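Local coordinates for protein ESXA (Geobacillus thermodenitrificans, PDB 3ZBH) that is of unknown function but belongs to the WXG100 (ESAT-6) family linked to type VII secretion, and pairs with a second copy as a two-fold symmetric dimer in the crystal, at the interface of chains A and B. Residues are numbered along the deposited sequence; one frame, centred on the assembly and turned at random. Chains: chain A/B, ESXA.

Contact 1: the interface of chains A and B. Residues chain A 28, 64, 67-68, 71; chain B 35, 57-58, 61-62, 65.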
loop_
_atom_site.group_PDB
_atom_site.type_symbol
_atom_site.label_atom_id
_atom_site.label_comp_id
_atom_site.label_asym_id
_atom_site.label_seq_id
_atom_site.Cartn_x
_atom_site.Cartn_y
_atom_site.Cartn_z
ATOM N N VAL A 28 -3.516 -3.616 0.050
ATOM C CA VAL A 28 -2.437 -3.331 1.000
ATOM C C VAL A 28 -1.674 -4.614 1.352
ATOM O O VAL A 28 -0.445 -4.622 1.401
ATOM C CB VAL A 28 -2.920 -2.614 2.289
ATOM C CG1 VAL A 28 -1.794 -2.500 3.302
ATOM C CG2 VAL A 28 -3.456 -1.199 1.977
ATOM N N SER A 64 3.249 -0.428 10.055
ATOM C CA SER A 64 2.161 0.510 9.673
ATOM C C SER A 64 1.274 0.024 8.546
ATOM O O SER A 64 0.065 0.242 8.581
ATOM C CB SER A 64 2.722 1.890 9.374
ATOM O OG SER A 64 3.402 2.356 10.524
ATOM N N LYS A 67 -1.012 -2.795 9.907
ATOM C CA LYS A 67 -2.083 -2.135 10.665
ATOM C C LYS A 67 -3.148 -1.545 9.728
ATOM O O LYS A 67 -4.354 -1.722 9.959
ATOM C CB LYS A 67 -1.533 -1.040 11.572
ATOM C CG LYS A 67 -1.054 -1.551 12.921
ATOM C CD LYS A 67 -0.991 -0.453 13.978
ATOM C CE LYS A 67 0.357 0.261 14.011
ATOM N NZ LYS A 67 1.515 -0.596 14.410
ATOM N N MET A 68 -2.702 -0.871 8.669
ATOM C CA MET A 68 -3.651 -0.313 7.681
ATOM C C MET A 68 -4.532 -1.389 7.077
ATOM O O MET A 68 -5.735 -1.224 7.011
ATOM C CB MET A 68 -2.924 0.477 6.572
ATOM C CG MET A 68 -3.880 1.123 5.571
ATOM S SD MET A 68 -4.658 2.576 6.321
ATOM C CE MET A 68 -3.349 3.809 6.182
ATOM N N LEU A 71 -7.096 -2.260 9.743
ATOM C CA LEU A 71 -8.071 -1.169 9.829
ATOM C C LEU A 71 -9.090 -1.179 8.685
ATOM O O LEU A 71 -10.310 -1.099 8.938
ATOM C CB LEU A 71 -7.366 0.195 9.945
ATOM C CG LEU A 71 -8.236 1.433 10.168
ATOM C CD1 LEU A 71 -8.974 1.347 11.515
ATOM C CD2 LEU A 71 -7.401 2.705 10.067
ATOM N N LEU B 35 -7.892 6.205 -0.497
ATOM C CA LEU B 35 -8.281 6.167 0.917
ATOM C C LEU B 35 -8.622 7.557 1.479
ATOM O O LEU B 35 -9.476 7.670 2.338
ATOM C CB LEU B 35 -7.175 5.533 1.768
ATOM C CG LEU B 35 -6.830 4.079 1.421
ATOM C CD1 LEU B 35 -5.717 3.614 2.364
ATOM C CD2 LEU B 35 -8.065 3.194 1.573
ATOM N N GLN B 57 -7.129 6.805 13.544
ATOM C CA GLN B 57 -6.182 5.731 13.236
ATOM C C GLN B 57 -5.605 5.876 11.835
ATOM O O GLN B 57 -4.411 5.754 11.647
ATOM C CB GLN B 57 -6.875 4.384 13.341
ATOM C CG GLN B 57 -7.239 4.009 14.772
ATOM C CD GLN B 57 -7.889 2.648 14.827
ATOM O OE1 GLN B 57 -7.281 1.639 14.456
ATOM N NE2 GLN B 57 -9.131 2.611 15.267
ATOM N N TYR B 58 -6.474 6.132 10.862
ATOM C CA TYR B 58 -6.055 6.387 9.487
ATOM C C TYR B 58 -4.986 7.483 9.403
ATOM O O TYR B 58 -3.882 7.265 8.851
ATOM C CB TYR B 58 -7.263 6.743 8.606
ATOM C CG TYR B 58 -6.822 7.114 7.215
ATOM C CD1 TYR B 58 -6.254 6.153 6.396
ATOM C CD2 TYR B 58 -6.920 8.434 6.739
ATOM C CE1 TYR B 58 -5.812 6.455 5.122
ATOM C CE2 TYR B 58 -6.503 8.749 5.441
ATOM C CZ TYR B 58 -5.938 7.753 4.648
ATOM O OH TYR B 58 -5.473 8.002 3.385
ATOM N N LEU B 61 -1.534 6.609 10.528
ATOM C CA LEU B 61 -0.769 5.707 9.687
ATOM C C LEU B 61 -0.349 6.336 8.368
ATOM O O LEU B 61 0.645 5.934 7.761
ATOM C CB LEU B 61 -1.583 4.449 9.394
ATOM C CG LEU B 61 -1.906 3.574 10.603
ATOM C CD1 LEU B 61 -2.877 2.483 10.184
ATOM C CD2 LEU B 61 -0.635 2.984 11.196
ATOM N N ARG B 62 -1.124 7.304 7.917
ATOM C CA ARG B 62 -0.902 7.925 6.620
ATOM C C ARG B 62 0.541 8.434 6.431
ATOM O O ARG B 62 1.111 8.233 5.371
ATOM C CB ARG B 62 -1.915 9.043 6.401
ATOM C CG ARG B 62 -2.079 9.470 4.938
ATOM C CD ARG B 62 -2.952 10.730 4.902
ATOM N NE ARG B 62 -3.116 11.246 3.553
ATOM C CZ ARG B 62 -2.301 12.127 2.976
ATOM N NH1 ARG B 62 -1.225 12.600 3.620
ATOM N NH2 ARG B 62 -2.554 12.528 1.739
ATOM N N PHE B 65 2.915 5.855 5.143
ATOM C CA PHE B 65 2.753 5.557 3.730
ATOM C C PHE B 65 3.499 6.570 2.864
ATOM O O PHE B 65 4.082 6.190 1.859
ATOM C CB PHE B 65 1.252 5.449 3.332
ATOM C CG PHE B 65 0.623 4.125 3.713
ATOM C CD1 PHE B 65 0.520 3.735 5.040
ATOM C CD2 PHE B 65 0.164 3.250 2.730
ATOM C CE1 PHE B 65 -0.027 2.502 5.388
ATOM C CE2 PHE B 65 -0.390 2.026 3.073
ATOM C CZ PHE B 65 -0.479 1.641 4.402
#

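Contact 2: the interface of chains A and B. Residues chain A 17, 21, 71-72, 75, 78-79; chain B 38-39, 42, 45-46, 54.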
loop_
_atom_site.group_PDB
_atom_site.type_symbol
_atom_site.label_atom_id
_atom_site.label_comp_id
_atom_site.label_asym_id
_atom_site.label_seq_id
_atom_site.Cartn_x
_atom_site.Cartn_y
_atom_site.Cartn_z
ATOM N N VAL A 17 -19.682 0.827 -0.657
ATOM C CA VAL A 17 -18.575 1.381 0.123
ATOM C C VAL A 17 -17.824 0.284 0.897
ATOM O O VAL A 17 -16.595 0.342 1.019
ATOM C CB VAL A 17 -19.032 2.541 1.042
ATOM C CG1 VAL A 17 -17.851 3.166 1.776
ATOM C CG2 VAL A 17 -19.733 3.628 0.218
ATOM N N TYR A 21 -13.605 -0.661 0.664
ATOM C CA TYR A 21 -12.724 -0.913 1.817
ATOM C C TYR A 21 -12.092 -2.305 1.806
ATOM O O TYR A 21 -10.900 -2.443 2.118
ATOM C CB TYR A 21 -13.422 -0.616 3.153
ATOM C CG TYR A 21 -13.361 0.844 3.538
ATOM C CD1 TYR A 21 -12.265 1.356 4.240
ATOM C CD2 TYR A 21 -14.385 1.736 3.168
ATOM C CE1 TYR A 21 -12.180 2.696 4.582
ATOM C CE2 TYR A 21 -14.302 3.081 3.501
ATOM C CZ TYR A 21 -13.210 3.561 4.187
ATOM O OH TYR A 21 -13.124 4.886 4.535
ATOM N N LEU A 71 -7.096 -2.260 9.743
ATOM C CA LEU A 71 -8.071 -1.169 9.829
ATOM C C LEU A 71 -9.090 -1.179 8.685
ATOM O O LEU A 71 -10.310 -1.099 8.938
ATOM C CB LEU A 71 -7.366 0.195 9.945
ATOM C CG LEU A 71 -8.236 1.433 10.168
ATOM C CD1 LEU A 71 -8.974 1.347 11.515
ATOM C CD2 LEU A 71 -7.401 2.705 10.067
ATOM N N LEU A 72 -8.616 -1.289 7.439
ATOM C CA LEU A 72 -9.503 -1.274 6.277
ATOM C C LEU A 72 -10.474 -2.441 6.243
ATOM O O LEU A 72 -11.643 -2.293 5.861
ATOM C CB LEU A 72 -8.719 -1.208 4.956
ATOM C CG LEU A 72 -7.837 0.042 4.792
ATOM C CD1 LEU A 72 -7.004 -0.113 3.508
ATOM C CD2 LEU A 72 -8.633 1.364 4.848
ATOM N N VAL A 75 -13.346 -1.835 8.825
ATOM C CA VAL A 75 -14.328 -0.886 8.294
ATOM C C VAL A 75 -15.246 -1.599 7.303
ATOM O O VAL A 75 -16.460 -1.447 7.374
ATOM C CB VAL A 75 -13.684 0.374 7.690
ATOM C CG1 VAL A 75 -14.746 1.268 7.040
ATOM C CG2 VAL A 75 -12.959 1.143 8.790
ATOM N N GLN A 78 -17.736 -3.877 9.031
ATOM C CA GLN A 78 -18.726 -3.075 9.769
ATOM C C GLN A 78 -19.739 -2.428 8.842
ATOM O O GLN A 78 -20.917 -2.270 9.206
ATOM C CB GLN A 78 -18.048 -1.994 10.608
ATOM C CG GLN A 78 -17.234 -2.539 11.777
ATOM C CD GLN A 78 -17.983 -3.623 12.530
ATOM O OE1 GLN A 78 -19.066 -3.388 13.076
ATOM N NE2 GLN A 78 -17.416 -4.827 12.555
ATOM N N LEU A 79 -19.273 -2.021 7.658
ATOM C CA LEU A 79 -20.171 -1.435 6.656
ATOM C C LEU A 79 -21.124 -2.516 6.148
ATOM O O LEU A 79 -22.344 -2.297 6.078
ATOM C CB LEU A 79 -19.376 -0.773 5.514
ATOM C CG LEU A 79 -18.694 0.547 5.900
ATOM C CD1 LEU A 79 -17.625 0.950 4.892
ATOM C CD2 LEU A 79 -19.726 1.664 6.036
ATOM N N MET B 38 -12.194 7.956 0.223
ATOM C CA MET B 38 -12.983 6.991 1.026
ATOM C C MET B 38 -13.251 7.420 2.463
ATOM O O MET B 38 -14.323 7.091 3.017
ATOM C CB MET B 38 -12.353 5.598 0.994
ATOM C CG MET B 38 -12.571 4.900 -0.339
ATOM S SD MET B 38 -11.358 3.616 -0.619
ATOM C CE MET B 38 -11.758 2.444 0.675
ATOM N N SER B 39 -12.320 8.166 3.058
ATOM C CA SER B 39 -12.518 8.709 4.387
ATOM C C SER B 39 -13.640 9.746 4.412
ATOM O O SER B 39 -14.426 9.778 5.346
ATOM C CB SER B 39 -11.244 9.359 4.924
ATOM O OG SER B 39 -10.377 8.362 5.406
ATOM N N LEU B 42 -16.883 7.988 4.018
ATOM C CA LEU B 42 -17.230 7.355 5.298
ATOM C C LEU B 42 -17.821 8.349 6.291
ATOM O O LEU B 42 -18.801 8.040 6.972
ATOM C CB LEU B 42 -16.021 6.660 5.920
ATOM C CG LEU B 42 -16.350 5.664 7.031
ATOM C CD1 LEU B 42 -17.154 4.512 6.457
ATOM C CD2 LEU B 42 -15.058 5.150 7.650
ATOM N N ILE B 45 -21.521 8.775 5.540
ATOM C CA ILE B 45 -22.431 7.627 5.624
ATOM C C ILE B 45 -22.588 7.032 7.030
ATOM O O ILE B 45 -23.536 6.285 7.277
ATOM C CB ILE B 45 -22.133 6.535 4.559
ATOM C CG1 ILE B 45 -20.774 5.888 4.788
ATOM C CG2 ILE B 45 -22.237 7.112 3.147
ATOM C CD1 ILE B 45 -20.478 4.757 3.831
ATOM N N TRP B 46 -21.677 7.374 7.936
ATOM C CA TRP B 46 -21.796 7.000 9.340
ATOM C C TRP B 46 -21.959 8.218 10.151
ATOM O O TRP B 46 -21.607 9.315 9.712
ATOM C CB TRP B 46 -20.547 6.280 9.850
ATOM C CG TRP B 46 -20.525 4.793 9.605
ATOM C CD1 TRP B 46 -21.581 3.967 9.216
ATOM C CD2 TRP B 46 -19.368 3.898 9.732
ATOM N NE1 TRP B 46 -21.165 2.661 9.074
ATOM C CE2 TRP B 46 -19.847 2.549 9.377
ATOM C CE3 TRP B 46 -18.037 4.068 10.087
ATOM C CZ2 TRP B 46 -19.010 1.445 9.403
ATOM C CZ3 TRP B 46 -17.196 2.945 10.093
ATOM C CH2 TRP B 46 -17.671 1.670 9.752
ATOM N N PHE B 54 -12.324 5.760 12.902
ATOM C CA PHE B 54 -11.532 5.458 11.722
ATOM C C PHE B 54 -10.513 6.543 11.406
ATOM O O PHE B 54 -9.362 6.220 11.155
ATOM C CB PHE B 54 -12.393 5.145 10.492
ATOM C CG PHE B 54 -11.591 4.993 9.225
ATOM C CD1 PHE B 54 -10.922 3.811 8.948
ATOM C CD2 PHE B 54 -11.480 6.047 8.322
ATOM C CE1 PHE B 54 -10.168 3.669 7.792
ATOM C CE2 PHE B 54 -10.727 5.912 7.166
ATOM C CZ PHE B 54 -10.072 4.721 6.897
#

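Contact 1: the interface of chains A and B
A:Met68 and B:Leu61 bury the most surface in this largely apolar patch, where one long helix of each EsxA copy lies against its counterpart in the other. A:Met68 leaves its helix with CG anti to the backbone N (chi1 -177°) and then bends twice, at chi2 75° and chi3 79°, so that the thioether curls back on itself instead of pointing straight out. The fold of the chain lets successive atoms meet different partners. CB lies 3.5 Å from B:Phe65 CZ, the tip of the phenyl ring, and CG follows along the same tip. The terminal methyl CE is 3.7 Å from B:Leu61 CB and equally near the B:Tyr58 ring atom CD1, while SD sits in the plane of that ring, at its edge. An unbranched, easily bent methionine suits a slot walled by two rings and a leucine.

B:Leu61 passes A:Met68 in the opposite direction. Its CG stands anti to the carbonyl carbon, beside the backbone N, which carries CD1 to 3.7 Å from the backbone N of A:Met68. The two methyls of A:Leu71 extend the close packing: CD2 lies 3.7 Å from B:Gln57 CB, and CD1 touches the carboxamide OE1 at 3.4 Å, a van der Waals contact.

Packing slackens toward A:Ser64 and A:Lys67. B:Leu61 CD2 turns toward A:Ser64, and the small serine admits this methyl close to the helix backbone, 3.9 Å from its O. A:Lys67 crosses B:Leu61 at about a right angle and touches it through the methylenes CB and CE, not through the amino group NZ; CB stands 4.0 Å from B:Leu61 CD1. No polar pair bonds across the patch, so shape and hydrophobicity hold it together.

The contact joins helix 49-97 of chain A to helix 48-95 of chain B, with A:Val28 and B:Leu35 of the two 11-45 helices at its fringe.

Contact 2: the interface of chains A and B
In the WXG100 family the two helices of the hairpin are joined by a turn bearing the Trp-X-Gly motif, and B:Trp46 is its tryptophan. Here that turn and the neighbouring helix ends of chain B pack on the hairpin of chain A, chiefly through A:Tyr21, B:Phe54 and B:Trp46.

A:Tyr21 is sandwiched. The methyl CE of B:Met38 lies over the centre of one face, 3.5 Å from the ring centroid, and CG1 of its own chain's A:Val75 covers the other. The B:Phe54 ring, nearly perpendicular at 89°, brings CZ in plane to the tyrosine's edge, 3.7 Å from CE1. Beyond the ring, the phenol OH gives a weak hydrogen bond of 2.9 Å to the backbone O of B:Met38, a slight polar link among mostly apolar neighbours. An alanine here would probably loosen the interface, since it removes the ring that B:Met38 and B:Phe54 pack against and the hydroxyl bonded to the B:Met38 carbonyl.

B:Phe54, its CG anti to the backbone N (chi1 173°), lies across the face of the chain A hairpin, from helix 49-97 toward A:Tyr21. Its CD1 is 3.4 Å from CG2 of A:Val75, whose side chain crosses the phenylalanine at about a right angle, and its CE1 meets A:Leu71 CD2 at 3.7 Å. A flat phenyl can satisfy both branched neighbours and the tyrosine edge.

The indole of B:Trp46 offers one face to A:Leu79, whose CD2 sits toward the rim, 3.4 Å from CZ2. B:Leu42 CD1 supports that same face from within chain B, while A:Gln78 contributes its CB, 3.8 Å from CZ2.

The centres of contact 1 and contact 2 lie about 12 Å apart, and A:Leu71 belongs to both, facing B:Gln57 and B:Tyr58 in one and B:Phe54 in the other. Helix 49-97 of chain A and helix 48-95 of chain B run through both contacts, so the two form one continuous, mostly apolar strip; the 11-45 helices take a much greater part in contact 2. Because the interface is two-fold symmetric, each contact recurs with the chains exchanged. Such an extended, largely apolar surface would suit a stable dimer, although the structure alone does not show that this pairing persists in the cell.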